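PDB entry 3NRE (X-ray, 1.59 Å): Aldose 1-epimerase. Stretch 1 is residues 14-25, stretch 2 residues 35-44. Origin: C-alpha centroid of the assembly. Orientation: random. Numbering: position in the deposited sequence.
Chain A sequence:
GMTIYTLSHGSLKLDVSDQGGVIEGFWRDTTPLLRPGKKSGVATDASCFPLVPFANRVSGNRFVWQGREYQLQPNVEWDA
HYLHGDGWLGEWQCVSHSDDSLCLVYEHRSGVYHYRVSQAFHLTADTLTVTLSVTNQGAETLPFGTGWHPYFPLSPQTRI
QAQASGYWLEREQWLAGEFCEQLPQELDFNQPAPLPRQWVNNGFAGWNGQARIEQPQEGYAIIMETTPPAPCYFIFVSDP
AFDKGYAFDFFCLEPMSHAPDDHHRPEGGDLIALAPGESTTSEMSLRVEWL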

ATOM      1  N   LEU A  14     -14.410  10.846  -2.540  1.00 22.19           N
ATOM      2  CA  LEU A  14     -13.000  10.611  -2.276  1.00 20.12           C
ATOM      3  C   LEU A  14     -12.271  11.946  -2.112  1.00 22.04           C
ATOM      4  O   LEU A  14     -12.425  12.844  -2.920  1.00 22.26           O
ATOM      5  CB  LEU A  14     -12.380   9.855  -3.469  1.00 21.41           C
ATOM      6  CG  LEU A  14     -10.933   9.367  -3.377  1.00 22.59           C
ATOM      7  CD1 LEU A  14     -10.874   8.124  -2.524  1.00 22.72           C
ATOM      8  CD2 LEU A  14     -10.262   9.148  -4.774  1.00 22.94           C
ATOM      9  N   ASP A  15     -11.440  12.052  -1.096  1.00 20.79           N
ATOM     10  CA  ASP A  15     -10.533  13.199  -0.931  1.00 20.77           C
ATOM     11  C   ASP A  15      -9.085  12.715  -1.100  1.00 20.85           C
ATOM     12  O   ASP A  15      -8.717  11.672  -0.552  1.00 18.92           O
ATOM     13  CB  ASP A  15     -10.672  13.786   0.478  1.00 21.25           C
ATOM     14  CG  ASP A  15     -11.904  14.664   0.655  1.00 24.86           C
ATOM     15  OD1 ASP A  15     -12.686  14.884  -0.320  1.00 27.13           O
ATOM     16  OD2 ASP A  15     -12.073  15.218   1.785  1.00 31.35           O
ATOM     17  N   VAL A  16      -8.270  13.485  -1.833  1.00 18.36           N
ATOM     18  CA  VAL A  16      -6.874  13.139  -2.117  1.00 18.40           C
ATOM     19  C   VAL A  16      -6.011  14.355  -1.877  1.00 18.37           C
ATOM     20  O   VAL A  16      -6.402  15.452  -2.249  1.00 19.39           O
ATOM     21  CB  VAL A  16      -6.648  12.694  -3.586  1.00 18.88           C
ATOM     22  CG1 VAL A  16      -5.178  12.365  -3.863  1.00 21.38           C
ATOM     23  CG2 VAL A  16      -7.562  11.515  -3.954  1.00 21.89           C
ATOM     24  N   SER A  17      -4.847  14.165  -1.258  1.00 17.80           N
ATOM     25  CA  SER A  17      -3.925  15.249  -0.999  1.00 17.66           C
ATOM     26  C   SER A  17      -2.704  15.163  -1.877  1.00 19.44           C
ATOM     27  O   SER A  17      -2.208  14.056  -2.122  1.00 19.81           O
ATOM     28  CB  SER A  17      -3.456  15.183   0.474  1.00 20.75           C
ATOM     29  OG  SER A  17      -2.428  16.103   0.729  1.00 21.02           O
ATOM     30  N   ASP A  18      -2.179  16.327  -2.256  1.00 18.99           N
ATOM     31  CA  ASP A  18      -0.879  16.373  -2.955  1.00 20.85           C
ATOM     32  C   ASP A  18       0.304  16.056  -2.036  1.00 21.78           C
ATOM     33  O   ASP A  18       1.419  15.914  -2.519  1.00 20.66           O
ATOM     34  CB  ASP A  18      -0.629  17.688  -3.685  1.00 20.82           C
ATOM     35  CG  ASP A  18      -0.654  18.942  -2.769  1.00 21.94           C
ATOM     36  OD1 ASP A  18      -0.827  18.843  -1.536  1.00 22.88           O
ATOM     37  OD2 ASP A  18      -0.532  20.059  -3.360  1.00 26.75           O
ATOM     38  N   GLN A  19       0.093  16.012  -0.720  1.00 19.10           N
ATOM     39  CA  GLN A  19       1.152  15.667   0.228  1.00 19.20           C
ATOM     40  C   GLN A  19       1.224  14.144   0.261  1.00 19.37           C
ATOM     41  O   GLN A  19       0.373  13.466   0.878  1.00 18.99           O
ATOM     42  CB  GLN A  19       0.855  16.195   1.631  1.00 19.33           C
ATOM     43  CG  GLN A  19       0.647  17.664   1.662  1.00 21.92           C
ATOM     44  CD  GLN A  19       1.833  18.474   1.186  1.00 25.58           C
ATOM     45  OE1 GLN A  19       2.875  18.490   1.846  1.00 28.09           O
ATOM     46  NE2 GLN A  19       1.680  19.189   0.059  1.00 26.11           N
ATOM     47  N   GLY A  20       2.196  13.590  -0.451  1.00 19.16           N
ATOM     48  CA  GLY A  20       2.350  12.146  -0.495  1.00 19.01           C
ATOM     49  C   GLY A  20       1.472  11.400  -1.498  1.00 18.68           C
ATOM     50  O   GLY A  20       1.477  10.193  -1.556  1.00 18.57           O
ATOM     51  N   GLY A  21       0.603  12.102  -2.213  1.00 16.67           N
ATOM     52  CA  GLY A  21      -0.333  11.446  -3.070  1.00 17.15           C
ATOM     53  C   GLY A  21      -1.300  10.540  -2.329  1.00 18.81           C
ATOM     54  O   GLY A  21      -1.691   9.495  -2.814  1.00 17.84           O
ATOM     55  N   VAL A  22      -1.658  10.970  -1.133  1.00 16.75           N
ATOM     56  CA  VAL A  22      -2.418  10.154  -0.223  1.00 17.82           C
ATOM     57  C   VAL A  22      -3.916  10.381  -0.364  1.00 17.04           C
ATOM     58  O   VAL A  22      -4.386  11.487  -0.636  1.00 18.53           O
ATOM     59  CB  VAL A  22      -1.996  10.367   1.225  1.00 16.65           C
ATOM     60  CG1 VAL A  22      -0.478  10.111   1.392  1.00 16.28           C
ATOM     61  CG2 VAL A  22      -2.396  11.799   1.767  1.00 17.02           C
ATOM     62  N   ILE A  23      -4.662   9.312  -0.177  1.00 17.77           N
ATOM     63  CA  ILE A  23      -6.114   9.444   0.021  1.00 17.75           C
ATOM     64  C   ILE A  23      -6.330   9.934   1.438  1.00 18.76           C
ATOM     65  O   ILE A  23      -5.735   9.389   2.374  1.00 18.27           O
ATOM     66  CB  ILE A  23      -6.829   8.111  -0.171  1.00 18.30           C
ATOM     67  CG1 ILE A  23      -6.596   7.640  -1.605  1.00 18.44           C
ATOM     68  CG2 ILE A  23      -8.348   8.240   0.017  1.00 17.03           C
ATOM     69  CD1 ILE A  23      -7.204   6.282  -1.954  1.00 21.77           C
ATOM     70  N   GLU A  24      -7.172  10.937   1.589  1.00 16.16           N
ATOM     71  CA  GLU A  24      -7.546  11.493   2.926  1.00 19.44           C
ATOM     72  C   GLU A  24      -8.974  11.131   3.369  1.00 18.51           C
ATOM     73  O   GLU A  24      -9.363  11.412   4.493  1.00 19.86           O
ATOM     74  CB  GLU A  24      -7.333  13.026   2.965  1.00 18.75           C
ATOM     75  CG  GLU A  24      -5.847  13.383   2.873  1.00 19.41           C
ATOM     76  CD  GLU A  24      -5.046  13.220   4.217  1.00 27.99           C
ATOM     77  OE1 GLU A  24      -5.612  12.711   5.215  1.00 24.84           O
ATOM     78  OE2 GLU A  24      -3.867  13.688   4.268  1.00 24.27           O
ATOM     79  N   GLY A  25      -9.742  10.511   2.486  1.00 18.66           N
ATOM     80  CA  GLY A  25     -11.043   9.965   2.833  1.00 19.24           C
ATOM     81  C   GLY A  25     -11.668   9.255   1.653  1.00 20.29           C
ATOM     82  O   GLY A  25     -11.434   9.613   0.519  1.00 19.66           O
ATOM     83  N   ARG A  35     -10.308   4.493   6.687  1.00 20.39           N
ATOM     84  CA  ARG A  35     -10.162   5.285   7.854  1.00 21.95           C
ATOM     85  C   ARG A  35     -10.073   6.763   7.417  1.00 22.46           C
ATOM     86  O   ARG A  35      -9.241   7.086   6.618  1.00 22.03           O
ATOM     87  CB  ARG A  35      -8.853   4.899   8.579  1.00 22.52           C
ATOM     88  CG  ARG A  35      -8.513   5.765   9.733  1.00 26.97           C
ATOM     89  CD  ARG A  35      -7.174   5.473  10.345  1.00 25.42           C
ATOM     90  NE  ARG A  35      -6.069   5.990   9.543  1.00 21.73           N
ATOM     91  CZ  ARG A  35      -4.814   5.975   9.972  1.00 21.87           C
ATOM     92  NH1 ARG A  35      -4.534   5.415  11.128  1.00 24.57           N
ATOM     93  NH2 ARG A  35      -3.838   6.463   9.238  1.00 20.79           N
ATOM     94  N   PRO A  36     -10.866   7.659   8.009  1.00 20.99           N
ATOM     95  CA  PRO A  36     -10.741   9.069   7.604  1.00 22.43           C
ATOM     96  C   PRO A  36      -9.351   9.599   7.917  1.00 20.78           C
ATOM     97  O   PRO A  36      -8.885   9.404   9.047  1.00 23.81           O
ATOM     98  CB  PRO A  36     -11.811   9.782   8.477  1.00 22.98           C
ATOM     99  CG  PRO A  36     -12.819   8.778   8.655  1.00 25.65           C
ATOM    100  CD  PRO A  36     -12.056   7.465   8.848  1.00 24.35           C
ATOM    101  N   GLY A  37      -8.730  10.292   6.952  1.00 20.12           N
ATOM    102  CA  GLY A  37      -7.443  10.945   7.220  1.00 21.33           C
ATOM    103  C   GLY A  37      -7.516  12.175   8.076  1.00 22.48           C
ATOM    104  O   GLY A  37      -8.559  12.840   8.185  1.00 21.94           O
ATOM    105  N   LYS A  38      -6.399  12.506   8.723  1.00 22.19           N
ATOM    106  CA  LYS A  38      -6.302  13.733   9.489  1.00 23.83           C
ATOM    107  C   LYS A  38      -5.971  14.968   8.691  1.00 22.91           C
ATOM    108  O   LYS A  38      -5.987  16.082   9.262  1.00 23.33           O
ATOM    109  CB  LYS A  38      -5.236  13.619  10.597  1.00 26.21           C
ATOM    110  CG  LYS A  38      -5.552  12.527  11.577  1.00 29.86           C
ATOM    111  CD  LYS A  38      -4.545  12.574  12.747  1.00 37.22           C
ATOM    112  CE  LYS A  38      -4.980  11.760  13.971  1.00 49.80           C
ATOM    113  NZ  LYS A  38      -3.959  11.993  15.076  1.00 36.95           N
ATOM    114  N   LYS A  39      -5.641  14.825   7.417  1.00 22.31           N
ATOM    115  CA  LYS A  39      -5.290  15.978   6.586  1.00 23.75           C
ATOM    116  C   LYS A  39      -4.173  16.801   7.237  1.00 22.72           C
ATOM    117  O   LYS A  39      -4.202  18.057   7.258  1.00 26.01           O
ATOM    118  CB  LYS A  39      -6.539  16.814   6.222  1.00 25.82           C
ATOM    119  CG  LYS A  39      -7.533  16.009   5.402  1.00 25.16           C
ATOM    120  CD  LYS A  39      -8.838  16.738   5.051  1.00 25.96           C
ATOM    121  CE  LYS A  39      -9.694  15.853   4.081  1.00 27.67           C
ATOM    122  NZ  LYS A  39     -11.043  16.518   3.802  1.00 31.08           N
ATOM    123  N   SER A  40      -3.202  16.066   7.789  1.00 24.03           N
ATOM    124  CA  SER A  40      -2.094  16.651   8.583  1.00 26.48           C
ATOM    125  C   SER A  40      -0.847  16.845   7.731  1.00 24.07           C
ATOM    126  O   SER A  40       0.065  17.564   8.141  1.00 24.33           O
ATOM    127  CB  SER A  40      -1.741  15.718   9.739  1.00 26.98           C
ATOM    128  OG  SER A  40      -1.225  14.506   9.220  1.00 23.95           O
ATOM    129  N   GLY A  41      -0.803  16.204   6.557  1.00 22.15           N
ATOM    130  CA  GLY A  41       0.390  16.165   5.683  1.00 22.60           C
ATOM    131  C   GLY A  41       1.386  15.074   6.052  1.00 24.55           C
ATOM    132  O   GLY A  41       2.497  14.978   5.464  1.00 26.35           O
ATOM    133  N   VAL A  42       1.004  14.219   7.025  1.00 21.34           N
ATOM    134  CA  VAL A  42       1.781  13.078   7.421  1.00 21.44           C
ATOM    135  C   VAL A  42       1.041  11.832   6.894  1.00 19.84           C
ATOM    136  O   VAL A  42      -0.137  11.580   7.218  1.00 20.08           O
ATOM    137  CB  VAL A  42       1.916  13.021   8.953  1.00 24.17           C
ATOM    138  CG1 VAL A  42       2.705  11.757   9.345  1.00 27.67           C
ATOM    139  CG2 VAL A  42       2.596  14.361   9.490  1.00 26.00           C
ATOM    140  N   ALA A  43       1.715  11.103   6.028  1.00 18.24           N
ATOM    141  CA  ALA A  43       1.077   9.977   5.314  1.00 18.90           C
ATOM    142  C   ALA A  43       0.518   8.881   6.211  1.00 19.28           C
ATOM    143  O   ALA A  43      -0.512   8.282   5.889  1.00 17.44           O
ATOM    144  CB  ALA A  43       2.039   9.385   4.267  1.00 19.34           C
ATOM    145  N   THR A  44       1.179   8.630   7.334  1.00 19.14           N
ATOM    146  CA  THR A  44       0.715   7.621   8.290  1.00 18.98           C
ATOM    147  C   THR A  44      -0.534   8.047   9.065  1.00 19.95           C
ATOM    148  O   THR A  44      -1.091   7.244   9.828  1.00 19.49           O
ATOM    149  CB  THR A  44       1.837   7.207   9.263  1.00 21.36           C
ATOM    150  OG1 THR A  44       2.352   8.363   9.932  1.00 20.34           O
ATOM    151  CG2 THR A  44       2.956   6.467   8.493  1.00 21.44           C
TER
HETATM  152  O   HOH W   1       3.482  17.151   4.117  1.00 35.56           O
HETATM  153  O   HOH W   2      -2.883  13.124   7.067  0.50 19.93           O
HETATM  154  O   HOH W   3     -10.662  13.001   6.279  1.00 27.62           O

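Stretch 1 is a hairpin. Its strand 14-17 pairs with the strand that runs through Glu24 and Gly25, and a turn containing Gly20 and Gly21 joins them. The strand pairing includes Asp15 N to Gly25 O at 2.9 Å, Glu24 N to Asp15 O at 2.7 Å and Ser17 N to Val22 O at 2.8 Å. Stretch 2 is mostly irregular and becomes 3-10 only at Ala43 and Thr44. It runs alongside the hairpin, with Gly37 near Glu24 and Gly41 near Gln19. The CA atoms of Gly37 and Glu24 are 4.3 Å apart; those of Gly41 and Gln19 are 5.5 Å apart. The contact is modest, burying 424 Å² over both sides.

Arg35 adds little to the contact. Its side chain turns back on its own stretch, where NH2 donates to Thr44 O at 2.9 Å. This bond links the two ends of stretch 2. The CA-to-CB bond of Pro36 points away from the hairpin.

Gly37 makes the first direct bond. Its N donates to Glu24 O at 2.8 Å, tying backbone to backbone. Water 3 supports the same place: it donates to Glu24 O at 2.7 Å and to Gly37 O at 2.8 Å. The absence of a side chain at Gly37 matters here. A CB would lie 1.9 Å from Glu24 OE1, a clash, so the carboxylate occupies space that a side chain would need.

The CA-to-CB bond of Lys38 points away, and the residue stays exposed. Lys39 is bonded to the hairpin through both its backbone and its side chain. Its N donates to Glu24 OE1 at 3.1 Å. Glu24 has m rotamers at chi1 and chi2, and although its CB points sideways, the end of the side chain comes nearer to stretch 2. It has the largest covered area of any residue in the contact, 107 Å². The Lys39 side chain is extended, m at chi1 and t from chi2 to chi4. That reach brings NZ to Asp15 OD2 at 2.6 Å, a short salt bridge in which the ammonium group donates a hydrogen bond to the carboxylate. Asp15 is buried, and its OD1 is bonded elsewhere in the structure.

The CA-to-CB bond of Ser40 points away, but its backbone is linked to Glu24 through water. Water 2 accepts from Ser40 N at 3.0 Å and lies 3.0 Å from Glu24 OE2. Ser40 OG also accepts from Val42 N at 3.1 Å, a bond within stretch 2.

Gly41 has a positive phi of 84°, a value that favours glycine. Its CA packs against Gln19 CB at 4.1 Å. Water 1 bridges the same pair, donating to Gln19 OE1 and to Gly41 O, each at 2.7 Å. Gln19 NE2 donates to Asp18 OD1 at 3.0 Å and is also bonded elsewhere in the structure.

The CA-to-CB bond of Val42 points away. Ala43 then closes the contact with an apolar touch: its CB lies 3.9 Å from Val22 CG1. Both residues are buried. Thr44 makes no contact with the hairpin.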